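Local coordinates for protein NH(3)-dependent NAD(+) synthetase (Francisella tularensis subsp. holarctica LVS, PDB 3FIU) that belongs to the NAD synthase family of the HUP clan, with a parallel alpha/beta fold that holds adenosine monophosphate, pyrophosphate and magnesium in one pocket, at residues 34-39 with 56-61; 38-43 with 185-190; 62-67 with 89-94. One frame throughout, in Å; residues are numbered along the deposited sequence.

Interaction 1. Residues 34-39 with 56-61. With AMP (adenosine monophosphate), chain G; POP (pyrophosphate 2-), chain H.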
loop_
_atom_site.group_PDB
_atom_site.type_symbol
_atom_site.label_atom_id
_atom_site.label_comp_id
_atom_site.label_asym_id
_atom_site.label_seq_id
_atom_site.Cartn_x
_atom_site.Cartn_y
_atom_site.Cartn_z
ATOM N N ILE A 34 11.284 -7.226 8.694
ATOM C CA ILE A 34 10.690 -8.247 7.842
ATOM C C ILE A 34 9.637 -9.011 8.636
ATOM O O ILE A 34 9.831 -9.248 9.823
ATOM C CB ILE A 34 11.761 -9.191 7.276
ATOM C CG1 ILE A 34 11.123 -10.151 6.262
ATOM C CG2 ILE A 34 12.427 -10.004 8.392
ATOM C CD1 ILE A 34 12.112 -10.747 5.312
ATOM N N GLY A 35 8.501 -9.317 8.002
ATOM C CA GLY A 35 7.501 -10.190 8.626
ATOM C C GLY A 35 7.853 -11.658 8.376
ATOM O O GLY A 35 8.054 -12.071 7.217
ATOM N N LEU A 36 7.954 -12.440 9.452
ATOM C CA LEU A 36 8.295 -13.868 9.338
ATOM C C LEU A 36 7.093 -14.755 9.564
ATOM O O LEU A 36 6.555 -14.828 10.677
ATOM C CB LEU A 36 9.401 -14.265 10.331
ATOM C CG LEU A 36 10.878 -14.085 10.065
ATOM C CD1 LEU A 36 11.602 -14.847 11.167
ATOM C CD2 LEU A 36 11.304 -14.637 8.722
ATOM N N SER A 37 6.674 -15.438 8.503
ATOM C CA SER A 37 5.480 -16.264 8.526
ATOM C C SER A 37 5.779 -17.716 8.926
ATOM O O SER A 37 4.875 -18.461 9.232
ATOM C CB SER A 37 4.874 -16.282 7.138
ATOM O OG SER A 37 5.817 -16.854 6.241
ATOM N N GLY A 38 7.040 -18.113 8.893
ATOM C CA GLY A 38 7.423 -19.514 9.107
ATOM C C GLY A 38 7.549 -20.206 7.756
ATOM O O GLY A 38 7.955 -21.386 7.695
ATOM N N GLY A 39 7.251 -19.459 6.687
ATOM C CA GLY A 39 7.463 -19.945 5.286
ATOM C C GLY A 39 8.877 -19.706 4.764
ATOM O O GLY A 39 9.674 -18.994 5.367
ATOM N N THR A 56 18.615 -5.877 11.927
ATOM C CA THR A 56 17.556 -6.597 11.213
ATOM C C THR A 56 16.564 -7.056 12.279
ATOM O O THR A 56 16.958 -7.729 13.213
ATOM C CB THR A 56 18.102 -7.846 10.463
ATOM O OG1 THR A 56 18.977 -7.438 9.398
ATOM C CG2 THR A 56 16.940 -8.680 9.843
ATOM N N THR A 57 15.297 -6.701 12.132
ATOM C CA THR A 57 14.286 -7.132 13.126
ATOM C C THR A 57 13.221 -7.927 12.421
ATOM O O THR A 57 12.795 -7.543 11.314
ATOM C CB THR A 57 13.645 -5.877 13.774
ATOM O OG1 THR A 57 14.659 -5.166 14.486
ATOM C CG2 THR A 57 12.467 -6.221 14.757
ATOM N N ALA A 58 12.739 -8.988 13.084
ATOM C CA ALA A 58 11.624 -9.776 12.562
ATOM C C ALA A 58 10.347 -9.560 13.357
ATOM O O ALA A 58 10.372 -9.550 14.585
ATOM C CB ALA A 58 11.969 -11.262 12.548
ATOM N N LEU A 59 9.225 -9.412 12.657
ATOM C CA LEU A 59 7.947 -9.395 13.314
ATOM C C LEU A 59 7.219 -10.702 13.008
ATOM O O LEU A 59 7.107 -11.098 11.865
ATOM C CB LEU A 59 7.104 -8.189 12.860
ATOM C CG LEU A 59 7.727 -6.811 13.026
ATOM C CD1 LEU A 59 6.645 -5.734 12.730
ATOM C CD2 LEU A 59 8.306 -6.665 14.447
ATOM N N ILE A 60 6.735 -11.361 14.052
ATOM C CA ILE A 60 5.798 -12.466 13.887
ATOM C C ILE A 60 4.411 -11.970 14.223
ATOM O O ILE A 60 4.164 -11.458 15.320
ATOM C CB ILE A 60 6.182 -13.660 14.754
ATOM C CG1 ILE A 60 7.602 -14.121 14.418
ATOM C CG2 ILE A 60 5.114 -14.835 14.638
ATOM C CD1 ILE A 60 8.096 -15.239 15.340
ATOM N N LEU A 61 3.484 -12.154 13.281
ATOM C CA LEU A 61 2.202 -11.450 13.330
ATOM C C LEU A 61 1.037 -12.401 13.102
ATOM O O LEU A 61 0.300 -12.277 12.098
ATOM C CB LEU A 61 2.194 -10.296 12.292
ATOM C CG LEU A 61 3.325 -9.297 12.521
ATOM C CD1 LEU A 61 3.483 -8.304 11.340
ATOM C CD2 LEU A 61 2.991 -8.545 13.812
HETATM P P AMP G . 2.606 -15.742 1.708
HETATM O O1P AMP G . 3.445 -15.652 0.446
HETATM O O2P AMP G . 1.196 -15.163 1.507
HETATM O O3P AMP G . 2.604 -17.018 2.474
HETATM O "O5'" AMP G . 3.215 -14.628 2.726
HETATM C "C5'" AMP G . 3.617 -13.346 2.200
HETATM C "C4'" AMP G . 4.426 -12.630 3.269
HETATM O "O4'" AMP G . 3.579 -12.091 4.292
HETATM C "C3'" AMP G . 5.369 -13.549 4.034
HETATM O "O3'" AMP G . 6.543 -13.750 3.258
HETATM C "C2'" AMP G . 5.633 -12.736 5.298
HETATM O "O2'" AMP G . 6.672 -11.755 5.086
HETATM C "C1'" AMP G . 4.286 -12.046 5.535
HETATM N N9 AMP G . 3.506 -12.849 6.505
HETATM C C8 AMP G . 2.519 -13.744 6.232
HETATM N N7 AMP G . 2.036 -14.306 7.372
HETATM C C5 AMP G . 2.754 -13.780 8.393
HETATM C C6 AMP G . 2.744 -13.925 9.860
HETATM N N6 AMP G . 1.904 -14.802 10.459
HETATM N N1 AMP G . 3.628 -13.166 10.533
HETATM C C2 AMP G . 4.495 -12.307 9.958
HETATM N N3 AMP G . 4.556 -12.099 8.613
HETATM C C4 AMP G . 3.704 -12.811 7.822
HETATM P P1 POP H . 6.355 -17.186 3.004
HETATM O O1 POP H . 7.606 -16.922 3.806
HETATM O O2 POP H . 6.119 -16.106 1.988
HETATM O O3 POP H . 5.101 -17.356 3.848
HETATM O O POP H . 6.604 -18.542 2.147
HETATM P P2 POP H . 5.479 -19.193 1.195
HETATM O O4 POP H . 5.138 -18.219 0.077
HETATM O O5 POP H . 6.214 -20.381 0.644
HETATM O O6 POP H . 4.249 -19.637 1.948
#

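Interaction 2. Residues 38-43 with 185-190. With MG (magnesium ion), chain E; POP (pyrophosphate 2-), chain H; AMP (adenosine monophosphate), chain G.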
loop_
_atom_site.group_PDB
_atom_site.type_symbol
_atom_site.label_atom_id
_atom_site.label_comp_id
_atom_site.label_asym_id
_atom_site.label_seq_id
_atom_site.Cartn_x
_atom_site.Cartn_y
_atom_site.Cartn_z
ATOM N N GLY A 38 7.040 -18.113 8.893
ATOM C CA GLY A 38 7.423 -19.514 9.107
ATOM C C GLY A 38 7.549 -20.206 7.756
ATOM O O GLY A 38 7.955 -21.386 7.695
ATOM N N GLY A 39 7.251 -19.459 6.687
ATOM C CA GLY A 39 7.463 -19.945 5.286
ATOM C C GLY A 39 8.877 -19.706 4.764
ATOM O O GLY A 39 9.674 -18.994 5.367
ATOM N N ILE A 40 9.178 -20.282 3.600
ATOM C CA ILE A 40 10.511 -20.203 3.005
ATOM C C ILE A 40 10.914 -18.816 2.461
ATOM O O ILE A 40 12.075 -18.423 2.575
ATOM C CB ILE A 40 10.644 -21.241 1.853
ATOM C CG1 ILE A 40 12.094 -21.351 1.401
ATOM C CG2 ILE A 40 9.741 -20.855 0.622
ATOM C CD1 ILE A 40 12.974 -21.924 2.446
ATOM N N ASP A 41 9.974 -18.078 1.859
ATOM C CA ASP A 41 10.318 -16.780 1.215
ATOM C C ASP A 41 10.801 -15.808 2.270
ATOM O O ASP A 41 11.851 -15.180 2.122
ATOM C CB ASP A 41 9.118 -16.140 0.482
ATOM C CG ASP A 41 8.575 -16.982 -0.665
ATOM O OD1 ASP A 41 9.351 -17.723 -1.310
ATOM O OD2 ASP A 41 7.337 -16.868 -0.916
ATOM N N SER A 42 10.038 -15.688 3.360
ATOM C CA SER A 42 10.435 -14.742 4.411
ATOM C C SER A 42 11.645 -15.260 5.178
ATOM O O SER A 42 12.490 -14.461 5.601
ATOM C CB SER A 42 9.281 -14.406 5.362
ATOM O OG SER A 42 8.696 -15.602 5.888
ATOM N N ALA A 43 11.759 -16.587 5.311
ATOM C CA ALA A 43 12.948 -17.163 5.954
ATOM C C ALA A 43 14.242 -16.778 5.190
ATOM O O ALA A 43 15.253 -16.321 5.782
ATOM C CB ALA A 43 12.806 -18.677 6.096
ATOM N N LYS A 185 15.058 -27.202 8.632
ATOM C CA LYS A 185 14.467 -28.260 7.819
ATOM C C LYS A 185 12.950 -28.207 7.637
ATOM O O LYS A 185 12.473 -28.421 6.519
ATOM C CB LYS A 185 14.884 -29.616 8.396
ATOM C CG LYS A 185 14.307 -30.805 7.667
ATOM C CD LYS A 185 14.867 -32.115 8.233
ATOM C CE LYS A 185 14.186 -33.346 7.612
ATOM N NZ LYS A 185 14.378 -33.378 6.119
ATOM N N ASN A 186 12.176 -27.981 8.712
ATOM C CA ASN A 186 10.712 -27.928 8.540
ATOM C C ASN A 186 10.229 -26.831 7.602
ATOM O O ASN A 186 9.214 -27.003 6.912
ATOM C CB ASN A 186 9.940 -27.823 9.851
ATOM C CG ASN A 186 8.507 -28.263 9.684
ATOM O OD1 ASN A 186 8.251 -29.383 9.256
ATOM N ND2 ASN A 186 7.571 -27.379 9.952
ATOM N N ILE A 187 10.965 -25.724 7.569
ATOM C CA ILE A 187 10.641 -24.612 6.653
ATOM C C ILE A 187 10.965 -25.031 5.216
ATOM O O ILE A 187 10.167 -24.792 4.302
ATOM C CB ILE A 187 11.398 -23.355 7.058
ATOM C CG1 ILE A 187 10.914 -22.916 8.468
ATOM C CG2 ILE A 187 11.214 -22.207 6.012
ATOM C CD1 ILE A 187 11.726 -21.741 9.044
ATOM N N LEU A 188 12.122 -25.675 5.032
ATOM C CA LEU A 188 12.491 -26.247 3.724
ATOM C C LEU A 188 11.441 -27.227 3.201
ATOM O O LEU A 188 11.159 -27.254 2.018
ATOM C CB LEU A 188 13.868 -26.944 3.787
ATOM C CG LEU A 188 15.120 -26.066 4.038
ATOM C CD1 LEU A 188 16.400 -26.902 4.070
ATOM C CD2 LEU A 188 15.248 -24.925 3.011
ATOM N N ASP A 189 10.890 -28.044 4.093
ATOM C CA ASP A 189 10.072 -29.189 3.685
ATOM C C ASP A 189 8.580 -28.925 3.616
ATOM O O ASP A 189 7.853 -29.717 2.993
ATOM C CB ASP A 189 10.313 -30.385 4.627
ATOM C CG ASP A 189 11.720 -30.943 4.522
ATOM O OD1 ASP A 189 12.492 -30.511 3.642
ATOM O OD2 ASP A 189 12.073 -31.809 5.350
ATOM N N LYS A 190 8.112 -27.861 4.272
ATOM C CA LYS A 190 6.671 -27.620 4.393
ATOM C C LYS A 190 6.083 -27.128 3.077
ATOM O O LYS A 190 6.799 -26.611 2.231
ATOM C CB LYS A 190 6.314 -26.674 5.551
ATOM C CG LYS A 190 6.674 -25.215 5.362
ATOM C CD LYS A 190 6.026 -24.281 6.474
ATOM C CE LYS A 190 6.547 -24.581 7.879
ATOM N NZ LYS A 190 6.386 -23.434 8.847
HETATM MG MG MG E . 5.524 -16.238 -0.021
HETATM P P1 POP H . 6.355 -17.186 3.004
HETATM O O1 POP H . 7.606 -16.922 3.806
HETATM O O2 POP H . 6.119 -16.106 1.988
HETATM O O3 POP H . 5.101 -17.356 3.848
HETATM O O POP H . 6.604 -18.542 2.147
HETATM P P2 POP H . 5.479 -19.193 1.195
HETATM O O4 POP H . 5.138 -18.219 0.077
HETATM O O5 POP H . 6.214 -20.381 0.644
HETATM O O6 POP H . 4.249 -19.637 1.948
HETATM P P AMP G . 2.606 -15.742 1.708
HETATM O O1P AMP G . 3.445 -15.652 0.446
HETATM O O2P AMP G . 1.196 -15.163 1.507
HETATM O O3P AMP G . 2.604 -17.018 2.474
HETATM O "O5'" AMP G . 3.215 -14.628 2.726
HETATM C "C5'" AMP G . 3.617 -13.346 2.200
HETATM C "C4'" AMP G . 4.426 -12.630 3.269
HETATM O "O4'" AMP G . 3.579 -12.091 4.292
HETATM C "C3'" AMP G . 5.369 -13.549 4.034
HETATM O "O3'" AMP G . 6.543 -13.750 3.258
HETATM C "C2'" AMP G . 5.633 -12.736 5.298
HETATM O "O2'" AMP G . 6.672 -11.755 5.086
HETATM C "C1'" AMP G . 4.286 -12.046 5.535
HETATM N N9 AMP G . 3.506 -12.849 6.505
HETATM C C8 AMP G . 2.519 -13.744 6.232
HETATM N N7 AMP G . 2.036 -14.306 7.372
HETATM C C5 AMP G . 2.754 -13.780 8.393
HETATM C C6 AMP G . 2.744 -13.925 9.860
HETATM N N6 AMP G . 1.904 -14.802 10.459
HETATM N N1 AMP G . 3.628 -13.166 10.533
HETATM C C2 AMP G . 4.495 -12.307 9.958
HETATM N N3 AMP G . 4.556 -12.099 8.613
HETATM C C4 AMP G . 3.704 -12.811 7.822
HETATM O O HOH W 1 6.152 -14.111 -0.358
#

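Interaction 3. Residues 62-67 with 89-94. With AMP (adenosine monophosphate), chain G.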
loop_
_atom_site.group_PDB
_atom_site.type_symbol
_atom_site.label_atom_id
_atom_site.label_comp_id
_atom_site.label_asym_id
_atom_site.label_seq_id
_atom_site.Cartn_x
_atom_site.Cartn_y
_atom_site.Cartn_z
ATOM N N PRO A 62 0.846 -13.351 14.034
ATOM C CA PRO A 62 -0.223 -14.325 13.820
ATOM C C PRO A 62 -1.642 -13.771 13.965
ATOM O O PRO A 62 -1.904 -12.877 14.779
ATOM C CB PRO A 62 0.052 -15.379 14.895
ATOM C CG PRO A 62 0.822 -14.675 15.952
ATOM C CD PRO A 62 1.585 -13.587 15.296
ATOM N N SER A 63 -2.568 -14.324 13.193
ATOM C CA SER A 63 -3.984 -14.164 13.493
ATOM C C SER A 63 -4.476 -15.514 14.016
ATOM O O SER A 63 -3.733 -16.484 14.018
ATOM C CB SER A 63 -4.748 -13.782 12.241
ATOM O OG SER A 63 -4.720 -14.872 11.313
ATOM N N ASP A 64 -5.721 -15.594 14.459
ATOM C CA ASP A 64 -6.214 -16.877 14.946
ATOM C C ASP A 64 -6.269 -17.930 13.841
ATOM O O ASP A 64 -6.286 -19.104 14.144
ATOM C CB ASP A 64 -7.565 -16.711 15.642
ATOM C CG ASP A 64 -7.433 -16.001 16.983
ATOM O OD1 ASP A 64 -6.287 -15.774 17.456
ATOM O OD2 ASP A 64 -8.478 -15.668 17.564
ATOM N N ASN A 65 -6.258 -17.519 12.570
ATOM C CA ASN A 65 -6.258 -18.471 11.433
ATOM C C ASN A 65 -4.944 -19.222 11.253
ATOM O O ASN A 65 -4.914 -20.319 10.657
ATOM C CB ASN A 65 -6.581 -17.765 10.112
ATOM C CG ASN A 65 -7.912 -17.039 10.146
ATOM O OD1 ASN A 65 -8.929 -17.547 9.653
ATOM N ND2 ASN A 65 -7.915 -15.840 10.733
ATOM N N ASN A 66 -3.860 -18.626 11.748
ATOM C CA ASN A 66 -2.506 -19.172 11.555
ATOM C C ASN A 66 -2.242 -20.400 12.419
ATOM O O ASN A 66 -2.809 -20.551 13.503
ATOM C CB ASN A 66 -1.426 -18.114 11.831
ATOM C CG ASN A 66 -1.352 -17.045 10.743
ATOM O OD1 ASN A 66 -0.876 -17.286 9.638
ATOM N ND2 ASN A 66 -1.812 -15.870 11.060
ATOM N N GLN A 67 -1.365 -21.261 11.922
ATOM C CA GLN A 67 -1.021 -22.493 12.607
ATOM C C GLN A 67 0.116 -22.248 13.583
ATOM O O GLN A 67 1.132 -21.642 13.240
ATOM C CB GLN A 67 -0.615 -23.577 11.605
ATOM C CG GLN A 67 -1.729 -24.063 10.696
ATOM C CD GLN A 67 -2.918 -24.591 11.473
ATOM O OE1 GLN A 67 -2.820 -25.598 12.180
ATOM N NE2 GLN A 67 -4.053 -23.905 11.352
ATOM N N SER A 89 0.028 -10.694 18.244
ATOM C CA SER A 89 -1.224 -11.140 17.631
ATOM C C SER A 89 -1.905 -9.957 16.954
ATOM O O SER A 89 -2.070 -8.892 17.563
ATOM C CB SER A 89 -2.190 -11.725 18.647
ATOM O OG SER A 89 -3.388 -12.142 17.993
ATOM N N ILE A 90 -2.328 -10.164 15.703
ATOM C CA ILE A 90 -3.046 -9.132 14.976
ATOM C C ILE A 90 -4.529 -9.298 15.190
ATOM O O ILE A 90 -5.339 -8.527 14.643
ATOM C CB ILE A 90 -2.674 -9.110 13.437
ATOM C CG1 ILE A 90 -3.228 -10.357 12.714
ATOM C CG2 ILE A 90 -1.170 -8.992 13.284
ATOM C CD1 ILE A 90 -3.214 -10.254 11.195
ATOM N N GLN A 91 -4.909 -10.290 15.997
ATOM C CA GLN A 91 -6.331 -10.602 16.140
ATOM C C GLN A 91 -7.186 -9.450 16.724
ATOM O O GLN A 91 -8.269 -9.174 16.205
ATOM C CB GLN A 91 -6.561 -11.955 16.875
ATOM C CG GLN A 91 -7.988 -12.555 16.711
ATOM C CD GLN A 91 -8.278 -12.970 15.275
ATOM O OE1 GLN A 91 -7.368 -13.356 14.543
ATOM N NE2 GLN A 91 -9.544 -12.862 14.857
ATOM N N PRO A 92 -6.732 -8.800 17.824
ATOM C CA PRO A 92 -7.512 -7.649 18.357
ATOM C C PRO A 92 -7.768 -6.544 17.337
ATOM O O PRO A 92 -8.905 -6.062 17.189
ATOM C CB PRO A 92 -6.620 -7.105 19.494
ATOM C CG PRO A 92 -5.843 -8.293 19.932
ATOM C CD PRO A 92 -5.579 -9.123 18.686
ATOM N N ALA A 93 -6.714 -6.129 16.649
ATOM C CA ALA A 93 -6.835 -5.112 15.616
ATOM C C ALA A 93 -7.721 -5.602 14.462
ATOM O O ALA A 93 -8.602 -4.849 13.962
ATOM C CB ALA A 93 -5.465 -4.723 15.123
ATOM N N TYR A 94 -7.530 -6.861 14.064
ATOM C CA TYR A 94 -8.320 -7.403 12.945
ATOM C C TYR A 94 -9.831 -7.441 13.321
ATOM O O TYR A 94 -10.692 -7.046 12.533
ATOM C CB TYR A 94 -7.800 -8.793 12.462
ATOM C CG TYR A 94 -8.753 -9.382 11.470
ATOM C CD1 TYR A 94 -9.637 -10.407 11.836
ATOM C CD2 TYR A 94 -8.875 -8.830 10.193
ATOM C CE1 TYR A 94 -10.576 -10.885 10.929
ATOM C CE2 TYR A 94 -9.810 -9.302 9.291
ATOM C CZ TYR A 94 -10.654 -10.329 9.665
ATOM O OH TYR A 94 -11.580 -10.780 8.737
HETATM P P AMP G . 2.606 -15.742 1.708
HETATM O O1P AMP G . 3.445 -15.652 0.446
HETATM O O2P AMP G . 1.196 -15.163 1.507
HETATM O O3P AMP G . 2.604 -17.018 2.474
HETATM O "O5'" AMP G . 3.215 -14.628 2.726
HETATM C "C5'" AMP G . 3.617 -13.346 2.200
HETATM C "C4'" AMP G . 4.426 -12.630 3.269
HETATM O "O4'" AMP G . 3.579 -12.091 4.292
HETATM C "C3'" AMP G . 5.369 -13.549 4.034
HETATM O "O3'" AMP G . 6.543 -13.750 3.258
HETATM C "C2'" AMP G . 5.633 -12.736 5.298
HETATM O "O2'" AMP G . 6.672 -11.755 5.086
HETATM C "C1'" AMP G . 4.286 -12.046 5.535
HETATM N N9 AMP G . 3.506 -12.849 6.505
HETATM C C8 AMP G . 2.519 -13.744 6.232
HETATM N N7 AMP G . 2.036 -14.306 7.372
HETATM C C5 AMP G . 2.754 -13.780 8.393
HETATM C C6 AMP G . 2.744 -13.925 9.860
HETATM N N6 AMP G . 1.904 -14.802 10.459
HETATM N N1 AMP G . 3.628 -13.166 10.533
HETATM C C2 AMP G . 4.495 -12.307 9.958
HETATM N N3 AMP G . 4.556 -12.099 8.613
HETATM C C4 AMP G . 3.704 -12.811 7.822
HETATM O O HOH W 2 -3.233 -14.782 16.906
#

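Interaction 1. Residues 34-39 with 56-61
The beta-alpha-beta unit formed by strand 31-35, helix 40-51 and strand 56-60 brings two parallel strands side by side in the middle of the sheet, and the first strand leads into the PP-loop motif, Ser37 to Ser42. Three backbone bonds fix the register of Ile34 with Ala58 and Gly35 with Leu59. Ile34 N gives to Thr57 O at 3.0 Å, the most bent of the three (142° at the hydrogen). Leu59 N gives to Ile34 O at 2.9 Å, and Leu36 N to Leu59 O at 2.9 Å, both approaching in the carbonyl plane. On the face shared by Ile34 and Ala58, the methyl of Ala58 lies against the branch of Leu36, with Leu36 CD1 to Ala58 CB at 3.9 Å; Ala46 of helix 40-51 packs on Ile34 and Leu36.

At and just past the strand ends the backbones meet the ligands. Gly35, lacking a side chain, lets the adenine lie close to its CA, and Gly35 O accepts from AMP O2' at 2.6 Å. Leu61 N donates to AMP N1 at 2.9 Å, and Leu61 CB sits over the ring face near AMP N1 and C2. Ser37 holds OG between its own N and carbonyl carbon (chi1 62°); in an ST turn this OG accepts from Gly39 N at 3.0 Å while donating to POP O3 at 2.5 Å.

Interaction 2. Residues 38-43 with 185-190
Ile187 of the short helix 185-189 is the bump here, and the hollow is the turn Gly38-Gly39 with the first turn of helix 40-51. With CG1 anti to its carbonyl carbon (chi1 -64°), Ile187 splits its branches: CG1 lies 3.4 Å from Gly38 O, whereas CG2 goes deeper, 3.6 Å from Gly39 O and 3.9 Å from Ala43 CB. Ile40 flanks the groove, crossing both partners obliquely, its CD1 4.0 Å from Ile187 CG2 and 3.8 Å from Leu188 CD2. At its positive phi of 95°, Gly38 turns its carbonyl to 185-190. Lys190, bent at chi3, lays CD and CE along that carbonyl and donates NZ to Gly38 O at 2.8 Å from 52° above the carbonyl plane.

Gly38 to Ser42 belong to the PP-loop motif, with Gly39 the N-cap of helix 40-51; first-turn Ser42 N and OG both give to POP O1, and Asp41 OD2 binds magnesium at 2.1 Å, as does Glu147. Lys190 NZ has salt bridges to Asp70 and Asp73 of helix 68-81, whose Leu77 touches Ala43, while Val174 and Phe175 of helix 171-180 pack on Ile40, so helix 40-51 begins among three other helices.

Interaction 3. Residues 62-67 with 89-94
Segment 62-67, in the loop after strand 56-60, starts extended and then folds into a type I turn, Ser63 to Asn66, closed by Asn66 N to Ser63 O at 3.1 Å. Segment 89-94 enters a helix, and the two backbones are joined where Ile90 N donates to Pro62 O at 2.9 Å, nearly straight (168°) and in the carbonyl plane. Ser89 CA makes a CA-H...O contact with the same oxygen. Ser89 OG, anti to its own backbone N, accepts from Gln91 N at 3.1 Å, a capping bond at the helix start.

Both segments follow neighbouring strands, 56-60 and 84-87, of the parallel sheet typical of the HUP clan, so the contact ties together the loops that lead from the sheet into helices 68-81 and 91-100. Gln91 carries most of the side-chain contact. Bent at chi2, it brings OE1 to Asp64 N at 2.8 Å, with the donor 41° above the amide plane. The amide also lies stacked on the Asp64 carboxylate, the planes 13° apart, with Asp64 OD2 3.3 Å from Gln91 CG. Ser63 CB touches Ile90 CG1 at 3.8 Å. A water donates to Asp64 OD1 at 3.3 Å and, weakly, to Pro62 O, and it lies 2.9 Å from Ser89 OG. Gln91 NE2 lies in plane at the edge of the Tyr94 ring.

Interactions 1 and 2 share Gly38 and Gly39, and their centres are 12 Å apart. They meet where Ser37 OG and Ser42 OG stand 3.2 Å from each other, a probable hydrogen bond linking two hydroxyls that both hold pyrophosphate. Interaction 3 follows interaction 1 along the chain, its centre 14 Å away, and Leu61 CB touches Ile90 CG2 at 3.7 Å, so Leu61, whose N donates to AMP N1, joins the two contacts. Interactions 2 and 3 do not touch; their nearest atoms are about 7 Å apart. Interaction 2 borders the phosphate and magnesium end of the pocket, interaction 1 spans base, ribose and, through Ser37, pyrophosphate, and interaction 3 comes near AMP N6 through Asn66.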